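Long-range contacts in probable glutamine-binding lipoprotein GlnH (GLNBP) (Mycobacterium tuberculosis, PDB 6H20), which probably binds aspartate and related amino acids outside the mycobacterial cell as a solute-binding lipoprotein and takes part in controlling protein kinase G activity and glutamate metabolism: residues M7-P12 and V184-V189; R99-A104 and S113-V118; A104-A109 and R168-L173; V119-I124 and Q233-G238; A141-L146 and A205-D210. All coordinates share one frame; numbering follows the deposited sequence.

Interaction 1 of 5, residues M7-P12 and V184-V189; sequences MEIMPP and VIVSVV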
# COMPACT_ATOMS: atom_id res chain seq x y z
N MET A 7 -18.52 8.93 -1.27
CA MET A 7 -18.86 8.10 -0.12
C MET A 7 -20.12 7.29 -0.41
O MET A 7 -21.15 7.85 -0.84
CB MET A 7 -19.08 9.01 1.09
CG MET A 7 -19.45 8.32 2.39
SD MET A 7 -19.59 9.56 3.70
CE MET A 7 -17.95 10.27 3.58
N GLU A 8 -20.06 5.99 -0.18
CA GLU A 8 -21.16 5.09 -0.48
C GLU A 8 -21.40 4.16 0.70
O GLU A 8 -20.47 3.49 1.15
CB GLU A 8 -20.83 4.24 -1.72
CG GLU A 8 -20.46 5.05 -2.94
CD GLU A 8 -19.86 4.20 -4.05
OE1 GLU A 8 -19.99 2.97 -4.01
OE2 GLU A 8 -19.24 4.79 -4.96
N ILE A 9 -22.63 4.12 1.18
CA ILE A 9 -23.04 3.06 2.09
C ILE A 9 -23.36 1.81 1.28
O ILE A 9 -24.30 1.81 0.47
CB ILE A 9 -24.24 3.51 2.96
CG1 ILE A 9 -23.92 4.82 3.69
CG2 ILE A 9 -24.62 2.40 3.93
CD1 ILE A 9 -25.15 5.53 4.25
N MET A 10 -22.57 0.76 1.46
CA MET A 10 -22.69 -0.42 0.62
C MET A 10 -23.94 -1.22 0.98
O MET A 10 -24.42 -1.15 2.11
CB MET A 10 -21.44 -1.28 0.77
CG MET A 10 -20.22 -0.68 0.09
SD MET A 10 -18.71 -1.67 0.23
CE MET A 10 -19.36 -3.25 0.75
N PRO A 11 -24.51 -1.98 0.03
CA PRO A 11 -25.72 -2.77 0.33
C PRO A 11 -25.39 -3.86 1.34
O PRO A 11 -24.29 -4.42 1.31
CB PRO A 11 -26.11 -3.39 -1.02
CG PRO A 11 -25.10 -2.98 -2.00
CD PRO A 11 -24.00 -2.20 -1.33
N PRO A 12 -26.31 -4.18 2.26
CA PRO A 12 -26.03 -5.25 3.23
C PRO A 12 -25.88 -6.58 2.51
O PRO A 12 -26.72 -6.97 1.70
CB PRO A 12 -27.25 -5.23 4.15
CG PRO A 12 -27.96 -3.94 3.86
CD PRO A 12 -27.65 -3.60 2.45
N VAL A 184 -21.94 -1.90 9.20
CA VAL A 184 -22.41 -1.04 8.11
C VAL A 184 -21.16 -0.57 7.38
O VAL A 184 -20.31 0.12 7.96
CB VAL A 184 -23.20 0.15 8.66
CG1 VAL A 184 -23.50 1.14 7.54
CG2 VAL A 184 -24.48 -0.33 9.33
N ILE A 185 -21.01 -0.96 6.12
CA ILE A 185 -19.77 -0.69 5.40
C ILE A 185 -19.93 0.57 4.57
O ILE A 185 -20.82 0.64 3.70
CB ILE A 185 -19.34 -1.89 4.54
CG1 ILE A 185 -19.21 -3.15 5.41
CG2 ILE A 185 -18.01 -1.57 3.84
CD1 ILE A 185 -18.84 -4.42 4.62
N VAL A 186 -19.09 1.56 4.84
CA VAL A 186 -19.06 2.83 4.13
C VAL A 186 -17.77 2.85 3.32
O VAL A 186 -16.68 2.72 3.88
CB VAL A 186 -19.11 4.01 5.11
CG1 VAL A 186 -19.04 5.34 4.36
CG2 VAL A 186 -20.35 3.93 5.98
N SER A 187 -17.89 2.97 2.00
CA SER A 187 -16.70 2.95 1.16
C SER A 187 -16.44 4.33 0.56
O SER A 187 -17.36 5.12 0.36
CB SER A 187 -16.77 1.86 0.08
OG SER A 187 -17.68 2.17 -0.97
N VAL A 188 -15.16 4.60 0.31
CA VAL A 188 -14.69 5.90 -0.19
C VAL A 188 -13.61 5.67 -1.24
O VAL A 188 -13.17 4.54 -1.48
CB VAL A 188 -14.15 6.79 0.95
CG1 VAL A 188 -15.27 7.15 1.93
CG2 VAL A 188 -12.98 6.09 1.64
N VAL A 189 -13.15 6.76 -1.86
CA VAL A 189 -12.09 6.66 -2.86
C VAL A 189 -10.74 6.39 -2.20
O VAL A 189 -9.98 5.52 -2.65
CB VAL A 189 -12.04 7.92 -3.73
CG1 VAL A 189 -10.85 7.84 -4.69
CG2 VAL A 189 -13.33 8.08 -4.50
O HOH W 1 -23.58 -1.71 4.65

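Interaction 2 of 5, residues R99-A104 and S113-V118; sequences RILSAA and SQVDIV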
# COMPACT_ATOMS: atom_id res chain seq x y z
N ARG A 99 1.71 9.20 -11.94
CA ARG A 99 0.34 9.09 -12.42
C ARG A 99 -0.54 8.88 -11.20
O ARG A 99 -0.37 7.89 -10.48
CB ARG A 99 0.14 7.95 -13.41
CG ARG A 99 -1.28 7.98 -14.01
CD ARG A 99 -1.59 6.84 -14.98
NE ARG A 99 -0.76 6.87 -16.18
CZ ARG A 99 -1.12 7.39 -17.35
NH1 ARG A 99 -2.32 7.95 -17.50
NH2 ARG A 99 -0.28 7.36 -18.37
N ILE A 100 -1.46 9.80 -10.97
CA ILE A 100 -2.31 9.72 -9.78
C ILE A 100 -3.38 8.66 -10.01
O ILE A 100 -4.17 8.75 -10.96
CB ILE A 100 -2.93 11.08 -9.45
CG1 ILE A 100 -1.83 12.14 -9.32
CG2 ILE A 100 -3.80 10.99 -8.21
CD1 ILE A 100 -0.85 11.91 -8.21
N LEU A 101 -3.41 7.65 -9.13
CA LEU A 101 -4.29 6.50 -9.26
C LEU A 101 -4.92 6.22 -7.90
O LEU A 101 -4.25 6.33 -6.88
CB LEU A 101 -3.46 5.24 -9.61
CG LEU A 101 -2.66 5.13 -10.90
CD1 LEU A 101 -1.83 3.88 -10.88
CD2 LEU A 101 -3.60 5.12 -12.10
N SER A 102 -6.20 5.84 -7.90
CA SER A 102 -6.80 5.35 -6.67
C SER A 102 -6.44 3.88 -6.44
O SER A 102 -5.88 3.20 -7.32
CB SER A 102 -8.31 5.50 -6.70
OG SER A 102 -8.87 4.60 -7.64
N ALA A 103 -6.75 3.39 -5.23
CA ALA A 103 -6.51 1.99 -4.90
C ALA A 103 -7.19 1.07 -5.89
O ALA A 103 -6.64 0.03 -6.29
CB ALA A 103 -7.01 1.71 -3.48
N ALA A 104 -8.40 1.43 -6.32
CA ALA A 104 -9.17 0.61 -7.24
C ALA A 104 -8.61 0.62 -8.65
O ALA A 104 -9.08 -0.16 -9.48
CB ALA A 104 -10.62 1.09 -7.24
N SER A 113 -0.43 -0.74 -19.14
CA SER A 113 0.91 -0.17 -19.32
C SER A 113 0.88 1.36 -19.24
O SER A 113 1.56 2.05 -19.99
CB SER A 113 1.58 -0.66 -20.60
OG SER A 113 1.77 -2.06 -20.54
N GLN A 114 0.07 1.89 -18.32
CA GLN A 114 -0.01 3.33 -18.10
C GLN A 114 1.03 3.84 -17.12
O GLN A 114 1.23 5.06 -17.04
CB GLN A 114 -1.41 3.70 -17.61
CG GLN A 114 -2.52 3.42 -18.60
CD GLN A 114 -3.88 3.79 -18.05
OE1 GLN A 114 -4.12 3.70 -16.85
NE2 GLN A 114 -4.79 4.20 -18.93
N VAL A 115 1.68 2.95 -16.36
CA VAL A 115 2.79 3.31 -15.49
C VAL A 115 3.82 2.20 -15.60
O VAL A 115 3.50 1.07 -15.99
CB VAL A 115 2.36 3.46 -14.01
CG1 VAL A 115 1.33 4.58 -13.85
CG2 VAL A 115 1.80 2.15 -13.47
N ASP A 116 5.06 2.52 -15.24
CA ASP A 116 6.07 1.47 -15.16
C ASP A 116 5.88 0.63 -13.90
O ASP A 116 5.99 -0.61 -13.95
CB ASP A 116 7.48 2.08 -15.16
CG ASP A 116 7.79 2.87 -16.42
OD1 ASP A 116 7.66 2.31 -17.54
OD2 ASP A 116 8.19 4.05 -16.30
N ILE A 117 5.64 1.28 -12.77
CA ILE A 117 5.47 0.59 -11.50
C ILE A 117 4.38 1.29 -10.70
O ILE A 117 4.11 2.48 -10.90
CB ILE A 117 6.77 0.52 -10.66
CG1 ILE A 117 7.24 1.92 -10.25
CG2 ILE A 117 7.87 -0.22 -11.44
CD1 ILE A 117 8.50 1.92 -9.37
N VAL A 118 3.75 0.54 -9.81
CA VAL A 118 2.87 1.09 -8.78
C VAL A 118 3.59 0.90 -7.45
O VAL A 118 3.99 -0.22 -7.11
CB VAL A 118 1.51 0.38 -8.75
CG1 VAL A 118 0.72 0.76 -7.49
CG2 VAL A 118 0.69 0.74 -10.00

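Interaction 3 of 5, residues A104-A109 and R168-L173; sequences AERVTA and RGTTSL. With ASN (asparagine), chain B.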
# COMPACT_ATOMS: atom_id res chain seq x y z
N ALA A 104 -8.40 1.43 -6.32
CA ALA A 104 -9.17 0.61 -7.24
C ALA A 104 -8.61 0.62 -8.65
O ALA A 104 -9.08 -0.16 -9.48
CB ALA A 104 -10.62 1.09 -7.24
N GLU A 105 -7.64 1.49 -8.96
CA GLU A 105 -7.08 1.60 -10.30
C GLU A 105 -5.66 1.06 -10.43
O GLU A 105 -5.08 1.14 -11.52
CB GLU A 105 -7.08 3.07 -10.76
CG GLU A 105 -8.47 3.68 -10.90
CD GLU A 105 -8.47 5.21 -10.99
OE1 GLU A 105 -7.54 5.87 -10.48
OE2 GLU A 105 -9.43 5.76 -11.57
N ARG A 106 -5.07 0.54 -9.35
CA ARG A 106 -3.68 0.10 -9.42
C ARG A 106 -3.49 -1.05 -10.41
O ARG A 106 -2.54 -1.04 -11.19
CB ARG A 106 -3.20 -0.34 -8.03
CG ARG A 106 -3.10 0.80 -7.05
CD ARG A 106 -2.77 0.28 -5.63
NE ARG A 106 -3.91 -0.45 -5.06
CZ ARG A 106 -3.97 -0.85 -3.79
NH1 ARG A 106 -2.96 -0.60 -2.96
NH2 ARG A 106 -5.05 -1.49 -3.34
N VAL A 107 -4.39 -2.04 -10.40
CA VAL A 107 -4.23 -3.18 -11.30
C VAL A 107 -4.45 -2.75 -12.75
O VAL A 107 -3.68 -3.13 -13.64
CB VAL A 107 -5.16 -4.34 -10.89
CG1 VAL A 107 -5.31 -5.34 -12.04
CG2 VAL A 107 -4.62 -5.02 -9.65
N THR A 108 -5.48 -1.94 -13.00
CA THR A 108 -5.79 -1.55 -14.37
C THR A 108 -4.66 -0.74 -15.00
O THR A 108 -4.32 -0.95 -16.16
CB THR A 108 -7.11 -0.77 -14.42
OG1 THR A 108 -8.17 -1.62 -13.99
CG2 THR A 108 -7.39 -0.32 -15.84
N ALA A 109 -4.07 0.18 -14.24
CA ALA A 109 -2.98 0.97 -14.81
C ALA A 109 -1.81 0.10 -15.22
O ALA A 109 -1.15 0.37 -16.22
CB ALA A 109 -2.54 2.05 -13.83
N ARG A 168 -12.49 1.79 -1.58
CA ARG A 168 -12.85 0.80 -2.58
C ARG A 168 -11.58 0.25 -3.24
O ARG A 168 -10.56 0.93 -3.35
CB ARG A 168 -13.79 1.44 -3.61
CG ARG A 168 -15.20 1.62 -3.07
CD ARG A 168 -16.20 2.08 -4.12
NE ARG A 168 -15.97 3.46 -4.55
CZ ARG A 168 -16.34 4.54 -3.87
NH1 ARG A 168 -16.95 4.42 -2.69
NH2 ARG A 168 -16.09 5.76 -4.36
N GLY A 169 -11.64 -1.03 -3.61
CA GLY A 169 -10.52 -1.61 -4.33
C GLY A 169 -9.41 -2.12 -3.44
O GLY A 169 -8.29 -2.34 -3.93
N THR A 170 -9.68 -2.33 -2.16
CA THR A 170 -8.62 -2.70 -1.23
C THR A 170 -8.86 -4.07 -0.63
O THR A 170 -9.99 -4.57 -0.57
CB THR A 170 -8.52 -1.68 -0.08
OG1 THR A 170 -9.75 -1.66 0.67
CG2 THR A 170 -8.20 -0.28 -0.61
N THR A 171 -7.77 -4.68 -0.16
CA THR A 171 -7.89 -5.91 0.60
C THR A 171 -8.63 -5.66 1.90
O THR A 171 -9.25 -6.58 2.44
CB THR A 171 -6.50 -6.44 0.96
OG1 THR A 171 -5.79 -5.42 1.67
CG2 THR A 171 -5.70 -6.88 -0.31
N SER A 172 -8.59 -4.41 2.38
CA SER A 172 -9.23 -4.06 3.64
C SER A 172 -10.72 -4.29 3.57
O SER A 172 -11.33 -4.81 4.52
CB SER A 172 -8.95 -2.59 3.95
OG SER A 172 -7.58 -2.29 3.74
N LEU A 173 -11.34 -3.90 2.45
CA LEU A 173 -12.76 -4.13 2.24
C LEU A 173 -13.07 -5.61 2.29
O LEU A 173 -14.03 -6.04 2.95
CB LEU A 173 -13.16 -3.53 0.89
CG LEU A 173 -14.56 -3.81 0.34
CD1 LEU A 173 -15.64 -3.49 1.37
CD2 LEU A 173 -14.78 -3.00 -0.94
N ASN B . -2.66 -2.54 1.38
CA ASN B . -4.10 -2.61 1.15
C ASN B . -4.35 -3.03 -0.29
O ASN B . -5.49 -2.94 -0.78
CB ASN B . -4.77 -1.27 1.44
CG ASN B . -4.37 -0.19 0.46
OD1 ASN B . -3.39 -0.30 -0.26
ND2 ASN B . -5.17 0.85 0.41
OXT ASN B . -3.39 -3.48 -0.96
O HOH W 2 -10.28 3.39 -4.40

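Interaction 4 of 5, residues V119-I124 and Q233-G238; sequences VKTMSI and QPYGVG. With ASN (asparagine), chain B.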
# COMPACT_ATOMS: atom_id res chain seq x y z
N VAL A 119 3.80 1.99 -6.72
CA VAL A 119 4.30 1.93 -5.35
C VAL A 119 3.25 2.66 -4.53
O VAL A 119 3.27 3.89 -4.40
CB VAL A 119 5.69 2.55 -5.18
CG1 VAL A 119 6.27 2.18 -3.81
CG2 VAL A 119 6.65 2.08 -6.29
N LYS A 120 2.26 1.90 -4.06
CA LYS A 120 1.11 2.49 -3.38
C LYS A 120 0.53 1.44 -2.45
O LYS A 120 -0.52 0.84 -2.75
CB LYS A 120 0.06 2.97 -4.39
CG LYS A 120 -1.00 3.86 -3.73
CD LYS A 120 -2.29 3.89 -4.53
CE LYS A 120 -3.36 4.76 -3.88
NZ LYS A 120 -3.45 4.66 -2.40
N THR A 121 1.23 1.20 -1.35
CA THR A 121 0.84 0.26 -0.29
C THR A 121 0.19 -1.01 -0.85
O THR A 121 -0.84 -1.47 -0.36
CB THR A 121 -0.05 0.94 0.77
OG1 THR A 121 -1.28 1.42 0.19
CG2 THR A 121 0.68 2.11 1.42
N MET A 122 0.78 -1.61 -1.88
CA MET A 122 0.03 -2.58 -2.67
C MET A 122 0.29 -3.98 -2.13
O MET A 122 1.34 -4.58 -2.39
CB MET A 122 0.37 -2.49 -4.16
CG MET A 122 -0.64 -3.21 -5.02
SD MET A 122 -0.32 -2.88 -6.75
CE MET A 122 -1.65 -3.81 -7.48
N SER A 123 -0.68 -4.52 -1.39
CA SER A 123 -0.53 -5.86 -0.83
C SER A 123 -0.46 -6.90 -1.94
O SER A 123 -1.23 -6.90 -2.90
CB SER A 123 -1.70 -6.20 0.08
OG SER A 123 -1.69 -5.34 1.19
N ILE A 124 0.49 -7.82 -1.78
CA ILE A 124 0.70 -8.90 -2.73
C ILE A 124 -0.27 -10.02 -2.38
O ILE A 124 -0.22 -10.56 -1.27
CB ILE A 124 2.14 -9.41 -2.63
CG1 ILE A 124 3.17 -8.32 -2.95
CG2 ILE A 124 2.35 -10.63 -3.56
CD1 ILE A 124 4.58 -8.62 -2.35
N GLN A 233 -0.47 -7.84 5.37
CA GLN A 233 -0.45 -6.95 4.20
C GLN A 233 0.99 -6.77 3.76
O GLN A 233 1.67 -5.81 4.13
CB GLN A 233 -1.08 -5.60 4.55
CG GLN A 233 -2.45 -5.71 5.22
CD GLN A 233 -3.55 -6.24 4.31
OE1 GLN A 233 -3.51 -6.07 3.09
NE2 GLN A 233 -4.55 -6.88 4.90
N PRO A 234 1.50 -7.70 2.95
CA PRO A 234 2.89 -7.58 2.49
C PRO A 234 2.97 -6.73 1.23
O PRO A 234 2.46 -7.14 0.18
CB PRO A 234 3.29 -9.04 2.22
CG PRO A 234 1.96 -9.72 1.81
CD PRO A 234 0.82 -8.90 2.43
N TYR A 235 3.59 -5.55 1.32
CA TYR A 235 3.60 -4.63 0.19
C TYR A 235 4.61 -5.05 -0.86
O TYR A 235 5.76 -5.40 -0.55
CB TYR A 235 4.01 -3.23 0.66
CG TYR A 235 3.04 -2.52 1.57
CD1 TYR A 235 1.80 -3.06 1.90
CD2 TYR A 235 3.37 -1.29 2.09
CE1 TYR A 235 0.91 -2.37 2.75
CE2 TYR A 235 2.50 -0.60 2.93
CZ TYR A 235 1.28 -1.14 3.25
OH TYR A 235 0.44 -0.42 4.09
N GLY A 236 4.20 -4.97 -2.12
CA GLY A 236 5.11 -5.19 -3.22
C GLY A 236 5.00 -4.04 -4.20
O GLY A 236 3.99 -3.32 -4.24
N VAL A 237 6.05 -3.86 -5.00
CA VAL A 237 5.98 -2.94 -6.14
C VAL A 237 5.24 -3.66 -7.25
O VAL A 237 5.63 -4.76 -7.66
CB VAL A 237 7.39 -2.54 -6.59
CG1 VAL A 237 7.32 -1.70 -7.87
CG2 VAL A 237 8.12 -1.82 -5.48
N GLY A 238 4.14 -3.06 -7.72
CA GLY A 238 3.32 -3.68 -8.75
C GLY A 238 3.87 -3.37 -10.13
O GLY A 238 4.30 -2.25 -10.41
N ASN B . -2.66 -2.54 1.38
CA ASN B . -4.10 -2.61 1.15
C ASN B . -4.35 -3.03 -0.29
O ASN B . -5.49 -2.94 -0.78
CB ASN B . -4.77 -1.27 1.44
CG ASN B . -4.37 -0.19 0.46
OD1 ASN B . -3.39 -0.30 -0.26
ND2 ASN B . -5.17 0.85 0.41
OXT ASN B . -3.39 -3.48 -0.96
O HOH W 3 3.19 -0.80 -3.36

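Interaction 5 of 5, residues A141-L146 and A205-D210; sequences ANQRIL and AVSTDD. With ASN (asparagine), chain B.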
# COMPACT_ATOMS: atom_id res chain seq x y z
N ALA A 141 2.83 -4.96 6.64
CA ALA A 141 1.88 -4.31 7.53
C ALA A 141 0.80 -5.32 7.93
O ALA A 141 0.78 -6.47 7.49
CB ALA A 141 1.28 -3.08 6.85
N ASN A 142 -0.10 -4.89 8.81
CA ASN A 142 -1.21 -5.76 9.19
C ASN A 142 -2.45 -4.93 9.45
O ASN A 142 -2.36 -3.85 10.07
CB ASN A 142 -0.89 -6.61 10.42
CG ASN A 142 -1.65 -7.93 10.42
OD1 ASN A 142 -2.88 -7.94 10.52
ND2 ASN A 142 -0.92 -9.04 10.29
N GLN A 143 -3.60 -5.44 9.01
CA GLN A 143 -4.85 -4.70 9.13
C GLN A 143 -5.27 -4.60 10.60
O GLN A 143 -5.32 -5.61 11.31
CB GLN A 143 -5.95 -5.41 8.34
CG GLN A 143 -7.30 -4.66 8.38
CD GLN A 143 -8.22 -5.10 7.26
OE1 GLN A 143 -7.84 -5.87 6.38
NE2 GLN A 143 -9.47 -4.62 7.30
N ARG A 144 -5.60 -3.38 11.04
CA ARG A 144 -6.10 -3.16 12.40
C ARG A 144 -7.29 -2.19 12.34
O ARG A 144 -7.87 -1.96 11.28
CB ARG A 144 -4.97 -2.70 13.34
CG ARG A 144 -3.86 -3.75 13.49
CD ARG A 144 -2.84 -3.37 14.54
NE ARG A 144 -3.43 -3.40 15.88
CZ ARG A 144 -2.83 -2.90 16.96
NH1 ARG A 144 -1.64 -2.33 16.85
NH2 ARG A 144 -3.43 -2.96 18.14
N ILE A 145 -7.64 -1.62 13.49
CA ILE A 145 -8.81 -0.76 13.64
C ILE A 145 -8.38 0.59 14.18
O ILE A 145 -7.55 0.67 15.09
CB ILE A 145 -9.85 -1.41 14.59
CG1 ILE A 145 -10.31 -2.78 14.06
CG2 ILE A 145 -11.03 -0.48 14.81
CD1 ILE A 145 -11.07 -3.62 15.09
N LEU A 146 -8.97 1.66 13.64
CA LEU A 146 -8.75 3.03 14.11
C LEU A 146 -10.08 3.59 14.62
O LEU A 146 -11.09 3.55 13.90
CB LEU A 146 -8.24 3.90 12.96
CG LEU A 146 -7.99 5.38 13.25
CD1 LEU A 146 -6.72 5.53 14.04
CD2 LEU A 146 -7.90 6.17 11.94
N ALA A 205 -15.53 3.91 12.79
CA ALA A 205 -14.17 3.40 12.80
C ALA A 205 -13.67 3.26 11.37
O ALA A 205 -14.46 3.27 10.41
CB ALA A 205 -14.10 2.04 13.50
N VAL A 206 -12.35 3.15 11.24
CA VAL A 206 -11.70 2.86 9.97
C VAL A 206 -10.92 1.57 10.15
O VAL A 206 -10.33 1.35 11.21
CB VAL A 206 -10.75 4.01 9.58
CG1 VAL A 206 -10.15 3.76 8.18
CG2 VAL A 206 -11.49 5.32 9.60
N SER A 207 -10.89 0.71 9.14
CA SER A 207 -10.08 -0.50 9.25
C SER A 207 -9.23 -0.68 8.00
O SER A 207 -9.77 -0.84 6.90
CB SER A 207 -10.93 -1.75 9.50
OG SER A 207 -10.09 -2.89 9.66
N THR A 208 -7.91 -0.67 8.18
CA THR A 208 -6.97 -0.94 7.09
C THR A 208 -5.60 -1.20 7.72
O THR A 208 -5.48 -1.34 8.94
CB THR A 208 -6.95 0.18 6.04
OG1 THR A 208 -6.15 -0.23 4.92
CG2 THR A 208 -6.35 1.49 6.56
N ASP A 209 -4.58 -1.27 6.87
CA ASP A 209 -3.21 -1.52 7.29
C ASP A 209 -2.82 -0.59 8.44
O ASP A 209 -3.06 0.62 8.38
CB ASP A 209 -2.26 -1.20 6.13
CG ASP A 209 -2.62 -1.89 4.82
OD1 ASP A 209 -3.58 -2.70 4.74
OD2 ASP A 209 -1.91 -1.58 3.85
N ASP A 210 -2.16 -1.15 9.46
CA ASP A 210 -1.75 -0.33 10.60
C ASP A 210 -0.80 0.80 10.20
O ASP A 210 -0.83 1.88 10.81
CB ASP A 210 -1.19 -1.19 11.75
CG ASP A 210 -0.01 -2.09 11.36
OD1 ASP A 210 0.41 -2.20 10.19
OD2 ASP A 210 0.52 -2.73 12.30
N ASN B . -2.66 -2.54 1.38
CA ASN B . -4.10 -2.61 1.15
C ASN B . -4.35 -3.03 -0.29
O ASN B . -5.49 -2.94 -0.78
CB ASN B . -4.77 -1.27 1.44
CG ASN B . -4.37 -0.19 0.46
OD1 ASN B . -3.39 -0.30 -0.26
ND2 ASN B . -5.17 0.85 0.41
OXT ASN B . -3.39 -3.48 -0.96
O HOH W 4 -6.00 -3.75 5.23
O HOH W 5 0.29 -1.78 14.79

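Interaction 1 of 5, residues M7-P12 and V184-V189
Residues 8-9 run antiparallel to strand 184-188, with Glu8 and Ser187 forming a hydrogen-bonded pair and Ile9 and Val186 the non-hydrogen-bonded pair beside it. Glu8 N gives to Ser187 O at 2.9 Å, Ser187 N returns to Glu8 O at 2.8 Å, and Met10 N reaches Ile185 O at 2.8 Å, nearly along the C=O axis. The same two residues are also joined through a water, which donates to Met10 O and accepts from Ile185 N. The N-terminal segment thus adds an edge strand to the sheet of one lobe of the solute-binding fold, where strand 184-188 pairs on its other side, in parallel, with strand 163-167. Met10 has CG anti to its carbonyl carbon (chi1 -73°) and bends at chi3, so that SD lies 3.7 Å from Ile185 CG2 and CE rests against the same isoleucine; Leu173 of helix 171-176 packs on both side chains. On the face bearing Ile9 and Val186, Ile9 CG2 crosses Val184 CG1 obliquely at 4.0 Å. Met7, its CG anti to the backbone N, meets Val186 CG1 through CG at 3.6 Å. Ser187 OG, close to Glu8 CB, is hydrogen-bonded to Arg168.

Interaction 2 of 5, residues R99-A104 and S113-V118
Arg99 leaves its strand with CG anti to the backbone N (chi1 -173°), stays extended through chi2 and bends at chi3 (-64°), which swings the guanidinium across the Gln114 side chain. NE then donates to Gln114 O at 2.8 Å from above the carbonyl plane, and NH2 adds a weak bond to the same oxygen at 3.1 Å. Gln114 CB sits 3.4 Å above one guanidinium face, offset toward the rim, while Val115 CG1 lies at the edge. The aliphatic root of the arginine is packed as well: Arg99 CB is 3.6 Å from Val115 CG1. Deeper in, Leu101, with CG anti to its carbonyl carbon, places CD1 4.1 Å from Val118 CG2 and more loosely by Val115. Leu110 of helix 106-111 touches both valines. Strands 96-100 and 117-118 lie parallel, each pairing with strand 53-57 between them, and helix 106-111 connects them; the contact closes a right-handed beta-alpha-beta crossover of the alpha/beta lobe, typical of periplasmic-binding-protein folds.

Interaction 3 of 5, residues A104-A109 and R168-L173
Arg106 projects from the start of helix 106-111 with CB directed at the loop 168-170 and CG anti to the carbonyl carbon. Its chain continues extended through chi2 (174°) and bends at chi3 (-70°). NE donates to Ala103 O, a bond back to the turn before the helix that helps fix the rotation of the guanidinium. NH1 donates to the side-chain oxygen OD1 of the bound asparagine at 2.8 Å and also to Lys120 O. NH2 donates to the ligand carboxylate oxygen O at 3.0 Å, with that oxygen in the guanidinium plane at its edge, and makes a weak bond to Gly169 O at 3.4 Å. The same ligand oxygen accepts from Thr171 N at 2.9 Å, so a charged side chain and the first turn of a helix grip it together, and the helix dipole would probably add to the attraction. Arg128 stands close to Arg106, a like charge that the carboxylate may offset. Nearer the surface, Ala104 CA lies 3.9 Å from Gly169 CA, backbone against backbone, and a water joins Arg168 O to Ala104 N, weakly at the latter. Thr170 OG1, also hydrogen-bonded to Ala167 O, N-caps helix 171-176 by accepting from Leu173 N. The contact bridges the ligand cleft, setting the N-terminal end of helix 106-111 in one lobe against that of helix 171-176 in the other.

Interaction 4 of 5, residues V119-I124 and Q233-G238
One wall of the amino-acid pocket, at the junction of the two lobes of this solute-binding fold, is formed where loop 119-124 runs beside strand 232-240. Ser123 and Tyr235 make a single backbone bridge, flanked by Gly236 N to Met122 O and Ile124 N to Pro234 O, the latter bond nearly along the C=O axis. The Tyr235 ring supports the loop: Thr121 CA lies 3.7 Å from its centroid, 8° off the ring normal, a CH-pi contact, while Thr121 CB and CG2 extend alongside toward the phenol end. Tyr235 OH is hydrogen-bonded to Asp209, itself a ligand contact. So backed, the loop presents several groups to the asparagine. Thr121 O accepts from the ligand N at 2.7 Å, Thr121 OG1 donates to its OD1, and Ser123 N donates to its carboxylate atom OXT at 2.9 Å. Ser123 OG, anti to the carbonyl carbon (chi1 -65°), accepts from the ligand N at 3.0 Å. Away from the ligand, Ile124 CD1 rests 3.6 Å from Gly236 CA, and a water is held by Lys120 N, Met122 N and Gly236 O. Gln233, whose OE1 is also hydrogen-bonded to Thr171 OG1, orients the Ser123 hydroxyl in turn: its chain bends at chi2 (-68°) so that OE1 accepts from Ser123 OG at 2.7 Å, in the carbonyl plane and on a lone pair.

Interaction 5 of 5, residues A141-L146 and A205-D210
Gln143 and Asp209 sit across from each other as a non-hydrogen-bonded antiparallel pair, yet their side chains diverge, because the chain turns a corner at Thr208. Gln143, CG anti to the backbone N (chi1 -178°), extends back over Ser207, and its NE2 donates to Ser207 OG at 3.0 Å with the hydroxyl in the amide plane. That hydroxyl donates a hydrogen bond to Arg144 O at 2.9 Å, from above the carbonyl plane. Asp209 turns the other way, into the pocket. One water donates to its OD1 and, weakly, to Gln143 OE1. Asp210 takes the crowded position between N and C (chi1 56°), which lays its carboxylate over the strand: OD1 accepts from Asn142 N at 3.1 Å, met from above the carboxylate plane, while Asp210 N donates to Asn142 O. Arg144 CD touches Asp210 CB at 3.9 Å as the chains cross obliquely; a water links NH1 to OD2, and NH2 bonds Gly227 O. At the far end Leu146 and Val206 exchange two backbone bonds, joining strands 139-148 and 205-207. Asp209 OD2 accepts from the ligand N at 2.8 Å and is hydrogen-bonded to Tyr235 OH, consistent with an ionised carboxylate matching the positive amino group.

From the N terminus, interaction 1 closes the longest loop, bringing the first strand onto the edge of the lobe that holds strand 184-188; interactions 2 and 3 both lie within its span. Interaction 2 closes a short beta-alpha-beta loop in the other lobe and crosses interaction 3, with which it shares Ala104. Interaction 3 spans the cleft between lobes and crosses interactions 4 and 5. Interaction 4 follows interaction 2 in series, crosses interaction 1 and encloses interaction 5, their strands 232-240 and 139-148 being sheet neighbours. Interactions 1 and 5 also cross. Interactions 3, 4 and 5 meet at the bound asparagine, joining both lobes around it.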